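Putative esterase (Uncultured bacterium, PDB 7C4D) probably hydrolyses carboxylic ester bonds, as a marine bacterial esterase of the alpha/beta hydrolase fold. Local coordinates at residues L116-Y126 with A217-I228. Numbering follows the deposited sequence.
Sequences LIVADIAPGKY and ALFLKGELSDYI
The carboxylate of D120 is gripped at both oxygens by the end of strand 217-222 and the turn after it. OD2 receives the hydroxyl of S225, with OG 2.7 Å from D120 OD2, on its syn lone pair. OD1 takes the backbone N-H of G222 (N to D120 OD1 2.9 Å), which arrives from above the carboxylate plane, 56° out of it. Two bonds in different directions should fix the group's rotation, and its CG, anti to the backbone N, swings the carboxylate toward the type I turn G222-S225. OG of S225 also accepts from the N of Y227, an ST turn that positions this first partner. OD2 has a further bond to ND1 of H253, whose ring stacks on Y227.

A second polar node is the hydroxyl of Y126: it donates to the carbonyl of Y227 (OH to O 2.7 Å), tilted out of the carbonyl plane, while accepting from the N of A122. The hydroxyl thus closes the loop 122-126 on itself and ties it to the carbonyl of Y227.

Leading into these loops, strands 116-119 and 217-222 run parallel at 16°, linked by a ladder whose straightest bond, V118 N to L218 O (2.7 Å), has an N-H...O angle of 172°. On one side of the sheet, V118 CB lies over a face of the F219 ring, offset toward its rim, 4.0 Å from the centroid; on the other, I117 CG2 meets L220 CD1 (3.9 Å). An acidic residue directly after a central parallel strand, bonded to a histidine, is consistent with the acid of a Ser-His-Asp triad (S96, H253, D120) in an alpha/beta hydrolase.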
loop_
_atom_site.group_PDB
_atom_site.type_symbol
_atom_site.label_atom_id
_atom_site.label_comp_id
_atom_site.label_asym_id
_atom_site.label_seq_id
_atom_site.Cartn_x
_atom_site.Cartn_y
_atom_site.Cartn_z
ATOM N N LEU A 116 7.206 1.752 12.967
ATOM C CA LEU A 116 6.866 1.655 11.563
ATOM C C LEU A 116 6.928 0.199 11.100
ATOM O O LEU A 116 7.918 -0.496 11.325
ATOM C CB LEU A 116 7.842 2.524 10.775
ATOM C CG LEU A 116 7.862 2.300 9.258
ATOM C CD1 LEU A 116 6.478 2.530 8.643
ATOM C CD2 LEU A 116 8.913 3.188 8.579
ATOM N N ILE A 117 5.867 -0.252 10.423
ATOM C CA ILE A 117 5.980 -1.566 9.800
ATOM C C ILE A 117 5.920 -1.402 8.283
ATOM O O ILE A 117 4.965 -0.808 7.783
ATOM C CB ILE A 117 4.909 -2.571 10.306
ATOM C CG1 ILE A 117 5.061 -2.923 11.802
ATOM C CG2 ILE A 117 4.972 -3.823 9.463
ATOM C CD1 ILE A 117 3.894 -3.736 12.361
ATOM N N VAL A 118 6.932 -1.926 7.568
ATOM C CA VAL A 118 6.988 -1.886 6.110
ATOM C C VAL A 118 6.845 -3.298 5.532
ATOM O O VAL A 118 7.739 -4.126 5.732
ATOM C CB VAL A 118 8.287 -1.206 5.619
ATOM C CG1 VAL A 118 8.465 -1.376 4.121
ATOM C CG2 VAL A 118 8.339 0.250 6.026
ATOM N N ALA A 119 5.733 -3.537 4.796
ATOM C CA ALA A 119 5.392 -4.864 4.259
ATOM C C ALA A 119 5.825 -5.014 2.795
ATOM O O ALA A 119 5.271 -4.371 1.886
ATOM C CB ALA A 119 3.911 -5.144 4.411
ATOM N N ASP A 120 6.863 -5.836 2.608
ATOM C CA ASP A 120 7.330 -6.348 1.321
ATOM C C ASP A 120 7.642 -5.260 0.269
ATOM O O ASP A 120 7.166 -5.342 -0.858
ATOM C CB ASP A 120 6.446 -7.485 0.809
ATOM C CG ASP A 120 7.186 -8.443 -0.131
ATOM O OD1 ASP A 120 8.218 -9.039 0.280
ATOM O OD2 ASP A 120 6.736 -8.588 -1.277
ATOM N N ILE A 121 8.482 -4.276 0.621
ATOM C CA ILE A 121 9.042 -3.328 -0.316
ATOM C C ILE A 121 10.306 -2.722 0.297
ATOM O O ILE A 121 10.423 -2.601 1.521
ATOM C CB ILE A 121 8.001 -2.253 -0.693
ATOM C CG1 ILE A 121 8.419 -1.524 -1.975
ATOM C CG2 ILE A 121 7.743 -1.332 0.476
ATOM C CD1 ILE A 121 7.514 -0.415 -2.434
ATOM N N ALA A 122 11.265 -2.346 -0.559
ATOM C CA ALA A 122 12.527 -1.815 -0.057
ATOM C C ALA A 122 12.552 -0.307 -0.287
ATOM O O ALA A 122 11.802 0.200 -1.104
ATOM C CB ALA A 122 13.697 -2.526 -0.713
ATOM N N PRO A 123 13.399 0.485 0.391
ATOM C CA PRO A 123 13.405 1.912 0.139
ATOM C C PRO A 123 13.906 2.320 -1.252
ATOM O O PRO A 123 13.621 3.427 -1.698
ATOM C CB PRO A 123 14.286 2.506 1.247
ATOM C CG PRO A 123 14.692 1.360 2.139
ATOM C CD PRO A 123 14.380 0.080 1.402
ATOM N N GLY A 124 14.610 1.439 -1.957
ATOM C CA GLY A 124 15.305 1.860 -3.168
ATOM C C GLY A 124 14.498 1.700 -4.466
ATOM O O GLY A 124 13.395 1.149 -4.513
ATOM N N LYS A 125 15.087 2.190 -5.556
ATOM C CA LYS A 125 14.441 2.235 -6.859
ATOM C C LYS A 125 14.462 0.845 -7.468
ATOM O O LYS A 125 15.433 0.119 -7.298
ATOM C CB LYS A 125 15.145 3.253 -7.772
ATOM C CG LYS A 125 14.767 3.175 -9.246
ATOM C CD LYS A 125 15.624 4.021 -10.145
ATOM C CE LYS A 125 15.451 3.624 -11.598
ATOM N NZ LYS A 125 16.125 4.569 -12.521
ATOM N N TYR A 126 13.364 0.492 -8.154
ATOM C CA TYR A 126 13.253 -0.714 -8.952
ATOM C C TYR A 126 13.407 -0.315 -10.429
ATOM O O TYR A 126 12.783 0.643 -10.870
ATOM C CB TYR A 126 11.892 -1.376 -8.706
ATOM C CG TYR A 126 11.678 -1.890 -7.304
ATOM C CD1 TYR A 126 11.307 -1.018 -6.281
ATOM C CD2 TYR A 126 11.880 -3.236 -6.993
ATOM C CE1 TYR A 126 11.140 -1.472 -4.983
ATOM C CE2 TYR A 126 11.718 -3.705 -5.700
ATOM C CZ TYR A 126 11.349 -2.815 -4.699
ATOM O OH TYR A 126 11.158 -3.249 -3.430
ATOM N N ALA A 217 11.734 0.294 13.193
ATOM C CA ALA A 217 11.051 -0.130 11.995
ATOM C C ALA A 217 11.118 -1.650 11.871
ATOM O O ALA A 217 12.115 -2.273 12.221
ATOM C CB ALA A 217 11.703 0.522 10.788
ATOM N N LEU A 218 10.076 -2.216 11.260
ATOM C CA LEU A 218 10.007 -3.646 10.949
ATOM C C LEU A 218 9.749 -3.820 9.450
ATOM O O LEU A 218 8.791 -3.257 8.928
ATOM C CB LEU A 218 8.902 -4.303 11.798
ATOM C CG LEU A 218 8.534 -5.755 11.432
ATOM C CD1 LEU A 218 9.731 -6.680 11.602
ATOM C CD2 LEU A 218 7.357 -6.264 12.284
ATOM N N PHE A 219 10.649 -4.535 8.751
ATOM C CA PHE A 219 10.443 -4.915 7.361
ATOM C C PHE A 219 9.987 -6.373 7.346
ATOM O O PHE A 219 10.696 -7.277 7.809
ATOM C CB PHE A 219 11.712 -4.649 6.535
ATOM C CG PHE A 219 11.996 -3.182 6.315
ATOM C CD1 PHE A 219 12.421 -2.363 7.360
ATOM C CD2 PHE A 219 11.755 -2.588 5.076
ATOM C CE1 PHE A 219 12.662 -0.999 7.164
ATOM C CE2 PHE A 219 11.950 -1.217 4.889
ATOM C CZ PHE A 219 12.410 -0.427 5.929
ATOM N N LEU A 220 8.772 -6.591 6.837
ATOM C CA LEU A 220 8.249 -7.934 6.662
ATOM C C LEU A 220 8.347 -8.317 5.186
ATOM O O LEU A 220 7.707 -7.715 4.338
ATOM C CB LEU A 220 6.805 -7.989 7.155
ATOM C CG LEU A 220 6.583 -7.986 8.671
ATOM C CD1 LEU A 220 5.109 -7.730 8.922
ATOM C CD2 LEU A 220 6.956 -9.336 9.270
ATOM N N LYS A 221 9.148 -9.341 4.908
ATOM C CA LYS A 221 9.424 -9.861 3.583
ATOM C C LYS A 221 8.590 -11.119 3.343
ATOM O O LYS A 221 8.503 -11.975 4.209
ATOM C CB LYS A 221 10.884 -10.309 3.558
ATOM C CG LYS A 221 11.389 -10.655 2.170
ATOM C CD LYS A 221 12.608 -11.536 2.136
ATOM C CE LYS A 221 12.685 -12.317 0.842
ATOM N NZ LYS A 221 13.714 -13.370 0.958
ATOM N N GLY A 222 7.946 -11.220 2.180
ATOM C CA GLY A 222 7.371 -12.497 1.768
ATOM C C GLY A 222 8.468 -13.434 1.258
ATOM O O GLY A 222 9.338 -13.019 0.483
ATOM N N GLU A 223 8.469 -14.682 1.729
ATOM C CA GLU A 223 9.486 -15.668 1.340
ATOM C C GLU A 223 9.549 -15.825 -0.183
ATOM O O GLU A 223 10.637 -15.858 -0.741
ATOM C CB GLU A 223 9.192 -17.033 1.980
ATOM C CG GLU A 223 10.291 -18.077 1.794
ATOM C CD GLU A 223 9.870 -19.538 1.888
ATOM O OE1 GLU A 223 8.860 -19.846 2.558
ATOM O OE2 GLU A 223 10.551 -20.381 1.273
ATOM N N LEU A 224 8.375 -15.927 -0.835
ATOM C CA LEU A 224 8.262 -16.196 -2.265
ATOM C C LEU A 224 8.196 -14.905 -3.083
ATOM O O LEU A 224 7.802 -14.931 -4.238
ATOM C CB LEU A 224 7.006 -17.034 -2.516
ATOM C CG LEU A 224 6.710 -18.132 -1.494
ATOM C CD1 LEU A 224 5.266 -18.579 -1.579
ATOM C CD2 LEU A 224 7.664 -19.312 -1.637
ATOM N N SER A 225 8.582 -13.778 -2.491
ATOM C CA SER A 225 8.654 -12.516 -3.207
ATOM C C SER A 225 10.092 -12.001 -3.213
ATOM O O SER A 225 10.891 -12.323 -2.328
ATOM C CB SER A 225 7.706 -11.517 -2.607
ATOM O OG SER A 225 8.117 -10.189 -2.881
ATOM N N ASP A 226 10.395 -11.179 -4.221
ATOM C CA ASP A 226 11.727 -10.649 -4.425
ATOM C C ASP A 226 11.713 -9.130 -4.402
ATOM O O ASP A 226 12.645 -8.527 -4.920
ATOM C CB ASP A 226 12.348 -11.161 -5.726
ATOM C CG ASP A 226 12.821 -12.599 -5.611
ATOM O OD1 ASP A 226 13.395 -12.953 -4.561
ATOM O OD2 ASP A 226 12.600 -13.359 -6.569
ATOM N N TYR A 227 10.715 -8.528 -3.739
ATOM C CA TYR A 227 10.718 -7.080 -3.559
ATOM C C TYR A 227 11.826 -6.664 -2.605
ATOM O O TYR A 227 12.386 -5.581 -2.786
ATOM C CB TYR A 227 9.359 -6.542 -3.100
ATOM C CG TYR A 227 8.317 -6.505 -4.189
ATOM C CD1 TYR A 227 7.904 -7.670 -4.812
ATOM C CD2 TYR A 227 7.717 -5.315 -4.564
ATOM C CE1 TYR A 227 6.946 -7.649 -5.809
ATOM C CE2 TYR A 227 6.764 -5.271 -5.568
ATOM C CZ TYR A 227 6.392 -6.441 -6.195
ATOM O OH TYR A 227 5.449 -6.411 -7.161
ATOM N N ILE A 228 12.110 -7.512 -1.597
ATOM C CA ILE A 228 13.247 -7.305 -0.700
ATOM C C ILE A 228 14.247 -8.457 -0.878
ATOM O O ILE A 228 13.884 -9.625 -0.761
ATOM C CB ILE A 228 12.811 -7.138 0.783
ATOM C CG1 ILE A 228 11.783 -6.020 1.001
ATOM C CG2 ILE A 228 14.019 -6.970 1.696
ATOM C CD1 ILE A 228 11.301 -5.862 2.460
#